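Local coordinates for alpha-actinin-like protein 1 (Schizosaccharomyces pombe, PDB 5BVR) that binds actin filaments and helps form and organise the actin ring in cytokinesis and septation, here represented by its actin-binding domain, at residues A[30-33]-A[37-40]; A[121-126]-A[135-140]; A[185-190]-A[204-209]. All blocks are in the same frame, centred on the assembly; numbering follows the deposited sequence. Where two conformers were deposited one is given.

Overall arrangement
The chain runs through two calponin-homology (CH) domains in series, and its three contacts follow one another without nesting or crossing. Interaction 1 comes first, in CH1: 30-33 meets 37-40 within the loop between helices 11-25 and 43-53, closing a tight bend of three residues. Interaction 2 ties the hairpin 121-126, just before helix 127-138, to the far end of that helix, which is part of CH2; its centre is about 35 Å from that of interaction 1. Interaction 3, farther along the chain in CH2, closes the 13-residue excursion between 185-190 on helix 183-198 and 204-209, which holds the short helix 206-209; its centre is about 23 Å from that of interaction 2.

Interaction 1. Residues A[30-33]-A[37-40]; sequences PSVF and KDLS
Asp38 reaches across the loop to Phe33 with a single carboxylate oxygen: OD2 accepts the backbone N-H of Phe33, with Phe33 N and Asp38 OD2 2.7 Å apart and an angle of 160° at the hydrogen. The N-H meets this oxygen nearly end-on, close to the line of its C-O bond. Asp38 carries its CG beside its own backbone N and opposite the carbonyl carbon (chi1 -65°), which sends the carboxylate across to the 30-33 backbone. OD2 also takes the backbone N-H of Asp34, so one oxygen grips two successive amides and pins the bend. It lies at the edge of the Phe33 ring, near the ring plane, and Phe33 CB is 3.6 Å from Asp38 OD2, while the far end of the ring leads away from 37-40. This loop belongs to the first CH domain of the actin-binding pair and joins helix 11-25 to helix 43-53; a type I turn from Lys37 to Ser40 shapes its second half. Beside the polar grip, Val32 and Leu39 make a thin apolar contact, Val32 CG2 standing 4.2 Å from Leu39 CD2. Val32 has CG1 anti to its backbone N (chi1 173°) and uses its other methyl here. Leu39 points its CB past the 30-33 segment, yet its CD2 branch swings closer. Both side chains also rest on Phe20 of helix 11-25.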
# COMPACT_ATOMS: atom_id res chain seq x y z
N PRO A 30 17.10 1.91 -7.35
CA PRO A 30 16.90 0.53 -7.80
C PRO A 30 15.71 -0.09 -7.09
O PRO A 30 15.42 0.29 -5.96
CB PRO A 30 18.20 -0.17 -7.40
CG PRO A 30 18.87 0.72 -6.41
CD PRO A 30 18.42 2.11 -6.74
N SER A 31 15.03 -1.02 -7.75
CA SER A 31 13.85 -1.66 -7.18
C SER A 31 14.14 -2.86 -6.29
O SER A 31 15.20 -3.49 -6.31
CB SER A 31 12.91 -2.11 -8.30
OG SER A 31 12.48 -1.01 -9.08
N VAL A 32 13.13 -3.17 -5.49
CA VAL A 32 13.07 -4.41 -4.74
C VAL A 32 12.45 -5.45 -5.67
O VAL A 32 11.41 -5.20 -6.27
CB VAL A 32 12.15 -4.25 -3.51
CG1 VAL A 32 11.93 -5.59 -2.79
CG2 VAL A 32 12.73 -3.21 -2.56
N PHE A 33 13.08 -6.62 -5.75
CA PHE A 33 12.52 -7.74 -6.51
C PHE A 33 12.17 -8.90 -5.59
O PHE A 33 11.24 -9.67 -5.87
CB PHE A 33 13.52 -8.18 -7.58
CG PHE A 33 13.75 -7.14 -8.63
CD1 PHE A 33 12.82 -6.95 -9.64
CD2 PHE A 33 14.87 -6.32 -8.59
CE1 PHE A 33 13.02 -5.99 -10.61
CE2 PHE A 33 15.06 -5.35 -9.57
CZ PHE A 33 14.14 -5.20 -10.57
N LYS A 37 15.73 -10.91 0.26
CA LYS A 37 17.15 -10.66 0.04
C LYS A 37 17.49 -9.19 -0.12
O LYS A 37 18.56 -8.75 0.31
CB LYS A 37 17.63 -11.40 -1.21
CG LYS A 37 17.59 -12.92 -1.10
CD LYS A 37 18.65 -13.45 -0.15
CE LYS A 37 18.54 -14.97 0.01
NZ LYS A 37 17.20 -15.39 0.55
N ASP A 38 16.59 -8.42 -0.72
CA ASP A 38 16.98 -7.10 -1.24
C ASP A 38 17.06 -6.00 -0.19
O ASP A 38 17.53 -4.90 -0.48
CB ASP A 38 16.07 -6.66 -2.39
CG ASP A 38 16.18 -7.57 -3.61
OD1 ASP A 38 17.13 -8.36 -3.70
OD2 ASP A 38 15.30 -7.48 -4.48
N LEU A 39 16.60 -6.27 1.03
CA LEU A 39 16.72 -5.30 2.12
C LEU A 39 17.86 -5.62 3.06
O LEU A 39 18.09 -4.89 4.01
CB LEU A 39 15.44 -5.25 2.95
CG LEU A 39 14.15 -5.01 2.19
CD1 LEU A 39 12.99 -4.85 3.17
CD2 LEU A 39 14.24 -3.82 1.28
N SER A 40 18.55 -6.73 2.83
CA SER A 40 19.51 -7.25 3.79
C SER A 40 20.66 -6.33 4.14
O SER A 40 21.15 -6.40 5.25
CB SER A 40 20.00 -8.61 3.35
OG SER A 40 18.90 -9.51 3.42

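Interaction 2. Residues A[121-126]-A[135-140]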
# COMPACT_ATOMS: atom_id res chain seq x y z
N ASN A 121 -7.98 11.17 6.99
CA ASN A 121 -8.97 11.75 7.90
C ASN A 121 -10.30 11.91 7.16
O ASN A 121 -10.32 12.41 6.03
CB ASN A 121 -8.48 13.11 8.42
CG ASN A 121 -9.31 13.64 9.59
OD1 ASN A 121 -10.53 13.71 9.53
ND2 ASN A 121 -8.63 14.02 10.67
N GLU A 122 -11.38 11.47 7.78
CA GLU A 122 -12.73 11.71 7.27
C GLU A 122 -13.64 11.91 8.46
O GLU A 122 -13.71 11.06 9.34
CB GLU A 122 -13.21 10.51 6.41
CG GLU A 122 -14.69 10.53 6.02
CD GLU A 122 -15.02 11.53 4.94
OE1 GLU A 122 -14.09 12.07 4.30
OE2 GLU A 122 -16.23 11.80 4.74
N GLU A 123 -14.34 13.06 8.52
CA GLU A 123 -15.30 13.35 9.59
C GLU A 123 -14.68 13.19 10.98
O GLU A 123 -15.36 12.86 11.94
CB GLU A 123 -16.58 12.52 9.46
CG GLU A 123 -17.39 12.84 8.20
CD GLU A 123 -18.73 12.14 8.14
OE1 GLU A 123 -19.07 11.39 9.07
OE2 GLU A 123 -19.46 12.36 7.15
N GLY A 124 -13.37 13.47 11.09
CA GLY A 124 -12.70 13.40 12.36
C GLY A 124 -12.19 12.03 12.75
O GLY A 124 -11.51 11.89 13.76
N LEU A 125 -12.53 11.03 11.95
CA LEU A 125 -11.94 9.70 12.12
C LEU A 125 -10.64 9.66 11.35
O LEU A 125 -10.52 10.26 10.30
CB LEU A 125 -12.85 8.61 11.56
CG LEU A 125 -14.22 8.44 12.21
CD1 LEU A 125 -14.87 7.16 11.69
CD2 LEU A 125 -14.12 8.44 13.75
N THR A 126 -9.67 8.92 11.87
CA THR A 126 -8.35 8.86 11.25
C THR A 126 -7.95 7.44 10.94
O THR A 126 -8.56 6.48 11.42
CB THR A 126 -7.25 9.49 12.13
OG1 THR A 126 -7.13 8.73 13.33
CG2 THR A 126 -7.59 10.92 12.49
N CYS A 135 -14.60 5.62 2.34
CA CYS A 135 -15.14 4.71 1.33
C CYS A 135 -16.65 4.61 1.44
O CYS A 135 -17.34 4.60 0.43
CB CYS A 135 -14.53 3.33 1.50
SG CYS A 135 -12.76 3.21 1.07
N GLN A 136 -17.15 4.52 2.66
CA GLN A 136 -18.60 4.45 2.87
C GLN A 136 -19.32 5.70 2.40
O GLN A 136 -20.37 5.61 1.73
CB GLN A 136 -18.91 4.17 4.34
CG GLN A 136 -18.41 2.82 4.80
CD GLN A 136 -18.53 2.60 6.29
OE1 GLN A 136 -18.52 3.54 7.09
NE2 GLN A 136 -18.61 1.34 6.69
N ARG A 137 -18.78 6.87 2.74
CA ARG A 137 -19.42 8.12 2.34
C ARG A 137 -19.39 8.30 0.83
O ARG A 137 -20.39 8.71 0.21
CB ARG A 137 -18.78 9.30 3.06
CG ARG A 137 -19.05 9.35 4.56
CD ARG A 137 -20.50 9.78 4.93
NE ARG A 137 -20.60 9.95 6.39
CZ ARG A 137 -20.92 8.99 7.25
NH1 ARG A 137 -21.27 7.78 6.82
NH2 ARG A 137 -20.89 9.25 8.55
N LYS A 138 -18.26 8.00 0.21
CA LYS A 138 -18.11 8.18 -1.22
C LYS A 138 -18.97 7.20 -2.02
O LYS A 138 -19.33 7.49 -3.16
CB LYS A 138 -16.65 8.05 -1.66
CG LYS A 138 -15.73 9.19 -1.20
CD LYS A 138 -16.14 10.54 -1.77
CE LYS A 138 -15.11 11.61 -1.45
NZ LYS A 138 -15.46 12.91 -2.13
N THR A 139 -19.33 6.06 -1.43
CA THR A 139 -20.17 5.07 -2.14
C THR A 139 -21.61 5.02 -1.65
O THR A 139 -22.35 4.10 -2.00
CB THR A 139 -19.55 3.65 -2.08
OG1 THR A 139 -19.43 3.22 -0.71
CG2 THR A 139 -18.20 3.63 -2.78
N ALA A 140 -21.99 6.02 -0.88
CA ALA A 140 -23.33 6.12 -0.31
C ALA A 140 -24.44 5.97 -1.33
O ALA A 140 -25.49 5.42 -1.02
CB ALA A 140 -23.47 7.45 0.40
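Glu123 and Arg137 form a two-point salt bridge between the tip of the hairpin and the last turn of helix 127-138. Arg137 offers its guanidinium side-on, one nitrogen to each carboxylate oxygen: NE lies 2.8 Å from Glu123 OE2, with 158° at the hydrogen, and NH2 lies 2.9 Å from Glu123 OE1, a more bent bond of 142°. The two flat groups are not coplanar, their planes standing 53° apart. OE2 sits in the guanidinium plane at its edge, but NE approaches that oxygen from above the carboxylate plane; NH2 meets OE1 on its syn side but tilted out of both planes. Glu123 is extended beyond CG, whereas Arg137 bends at chi2, and the two side chains lie roughly perpendicular. Pairing at both oxygens probably restrains rotation of the carboxylate.

The van der Waals part of the contact falls to Glu122. Its OE2 lies beside the aliphatic base of Arg137, 3.7 Å from Arg137 CG. The charged ends are farther apart, Glu122 OE2 and Arg137 NE being 5.0 Å from each other, so any attraction between them is probably modest. Glu122 also touches Leu133 and Trp134 of the same helix.

Hydrogen bonds within each segment shape the hairpin and the helix end. Glu122 and Leu125 pair their backbones in both directions, while Asn121 OD1 accepts the amide of Gly124 in an Asx motif. On the other side, Thr139 OG1 donates to Cys135 O as the helix ends. Strands 121-122 and 125-126 form a beta hairpin with a two-residue loop, Glu123-Gly124, in a type I' turn from Glu122 to Leu125; the salt bridge fastens it to the helix that follows, part of the second CH domain.

Interaction 3. Residues A[185-190]-A[204-209]; sequences ANMQLA and IEVEDV
Met187 and Val206 lie alongside each other, pointing opposite ways, where helix 183-198 lies against the short, weakly bonded helix 206-209. Met187 CG packs 4.0 Å from Val206 CG1, and its CB touches the same methyl. The methionine, deposited in two conformers, has CG anti to its backbone N (chi1 -167°) in the one described and then bends at both chi2 and chi3. In that conformer SD and CE are carried on to Val209, which they meet at a slant: CE stands 4.0 Å from Val209 CG2, and SD comes within 4.1 Å of Val209 CG1.

Gln188, one residue on, lies roughly perpendicular to Val206. Its chain turns at chi2 (71°), bringing OE1 to 3.3 Å from Val206 CG2, a close van der Waals approach to a methyl. The amide nitrogen of Gln188 finds its polar partner elsewhere, donating to Asp192 OD1 a turn later along the helix. Phe191 also packs on Val206, while Phe161 of helix 159-168 and Cys210 add to the surroundings of Met187.

Within the second CH domain, this joins a long helix to the turn reached after its connecting loop. Asp208 secures that turn through Glu205 N, and its OD1 forms a salt bridge with Arg14 of helix 11-25 in the first CH domain, a bond between the two domains. The contact itself is mainly apolar, with the carbonyl oxygen of Gln188 touching a methyl; without a hydrogen bond or ion pair between them, the two segments are probably held largely by van der Waals packing and burial.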
# COMPACT_ATOMS: atom_id res chain seq x y z
N ALA A 185 -14.17 -8.51 -15.28
CA ALA A 185 -14.09 -7.42 -16.24
C ALA A 185 -14.21 -6.05 -15.57
O ALA A 185 -13.50 -5.09 -15.91
CB ALA A 185 -15.16 -7.58 -17.30
N ASN A 186 -15.08 -5.96 -14.57
CA ASN A 186 -15.29 -4.71 -13.86
C ASN A 186 -14.09 -4.35 -13.00
O ASN A 186 -13.67 -3.21 -12.95
CB ASN A 186 -16.56 -4.78 -13.04
CG ASN A 186 -17.80 -4.86 -13.92
OD1 ASN A 186 -17.73 -4.56 -15.13
ND2 ASN A 186 -18.92 -5.22 -13.33
N MET A 187 -13.51 -5.33 -12.32
CA MET A 187 -12.28 -5.13 -11.54
C MET A 187 -11.16 -4.62 -12.45
O MET A 187 -10.43 -3.68 -12.12
CB MET A 187 -11.83 -6.45 -10.89
CG MET A 187 -10.74 -6.30 -9.82
SD MET A 187 -11.40 -5.72 -8.26
CE MET A 187 -12.26 -7.19 -7.70
N GLN A 188 -10.98 -5.30 -13.57
CA GLN A 188 -9.93 -4.94 -14.51
C GLN A 188 -10.14 -3.51 -15.02
O GLN A 188 -9.20 -2.71 -15.09
CB GLN A 188 -9.94 -5.93 -15.68
CG GLN A 188 -8.84 -5.70 -16.70
CD GLN A 188 -7.48 -6.05 -16.16
OE1 GLN A 188 -7.25 -7.19 -15.75
NE2 GLN A 188 -6.57 -5.09 -16.15
N LEU A 189 -11.38 -3.18 -15.35
CA LEU A 189 -11.72 -1.84 -15.82
C LEU A 189 -11.31 -0.78 -14.79
O LEU A 189 -10.62 0.20 -15.12
CB LEU A 189 -13.23 -1.75 -16.10
CG LEU A 189 -13.72 -0.44 -16.69
CD1 LEU A 189 -13.22 -0.27 -18.12
CD2 LEU A 189 -15.24 -0.38 -16.63
N ALA A 190 -11.72 -0.98 -13.54
CA ALA A 190 -11.40 -0.03 -12.48
C ALA A 190 -9.89 0.11 -12.33
O ALA A 190 -9.38 1.23 -12.27
CB ALA A 190 -12.03 -0.46 -11.17
N ILE A 204 -2.18 -4.12 -6.78
CA ILE A 204 -2.74 -5.47 -6.68
C ILE A 204 -3.21 -5.94 -8.04
O ILE A 204 -3.64 -5.15 -8.87
CB ILE A 204 -3.89 -5.56 -5.65
CG1 ILE A 204 -5.04 -4.62 -6.01
CG2 ILE A 204 -3.37 -5.26 -4.28
CD1 ILE A 204 -6.21 -4.70 -5.03
N GLU A 205 -3.10 -7.24 -8.27
CA GLU A 205 -3.56 -7.83 -9.51
C GLU A 205 -5.04 -8.15 -9.37
O GLU A 205 -5.55 -8.39 -8.26
CB GLU A 205 -2.81 -9.13 -9.81
CG GLU A 205 -1.28 -9.04 -9.74
CD GLU A 205 -0.67 -8.40 -10.95
OE1 GLU A 205 -1.44 -7.91 -11.81
OE2 GLU A 205 0.58 -8.40 -11.06
N VAL A 206 -5.75 -8.14 -10.50
CA VAL A 206 -7.15 -8.49 -10.48
C VAL A 206 -7.37 -9.84 -9.78
O VAL A 206 -8.26 -9.98 -8.93
CB VAL A 206 -7.71 -8.51 -11.92
CG1 VAL A 206 -9.09 -9.18 -11.98
CG2 VAL A 206 -7.75 -7.08 -12.47
N GLU A 207 -6.55 -10.84 -10.13
CA GLU A 207 -6.73 -12.18 -9.58
C GLU A 207 -6.45 -12.23 -8.08
O GLU A 207 -6.81 -13.20 -7.40
CB GLU A 207 -5.93 -13.21 -10.37
CG GLU A 207 -4.42 -12.98 -10.42
CD GLU A 207 -3.95 -12.09 -11.58
OE1 GLU A 207 -4.75 -11.28 -12.12
OE2 GLU A 207 -2.76 -12.21 -11.97
N ASP A 208 -5.80 -11.19 -7.54
CA ASP A 208 -5.49 -11.20 -6.12
C ASP A 208 -6.73 -10.90 -5.26
O ASP A 208 -6.73 -11.16 -4.06
CB ASP A 208 -4.40 -10.17 -5.77
CG ASP A 208 -3.05 -10.48 -6.42
OD1 ASP A 208 -2.79 -11.66 -6.70
OD2 ASP A 208 -2.26 -9.52 -6.61
N VAL A 209 -7.77 -10.34 -5.85
CA VAL A 209 -8.94 -9.90 -5.08
C VAL A 209 -10.28 -10.32 -5.71
O VAL A 209 -11.24 -10.57 -4.97
CB VAL A 209 -8.90 -8.36 -4.82
CG1 VAL A 209 -8.47 -7.64 -6.04
CG2 VAL A 209 -10.23 -7.79 -4.30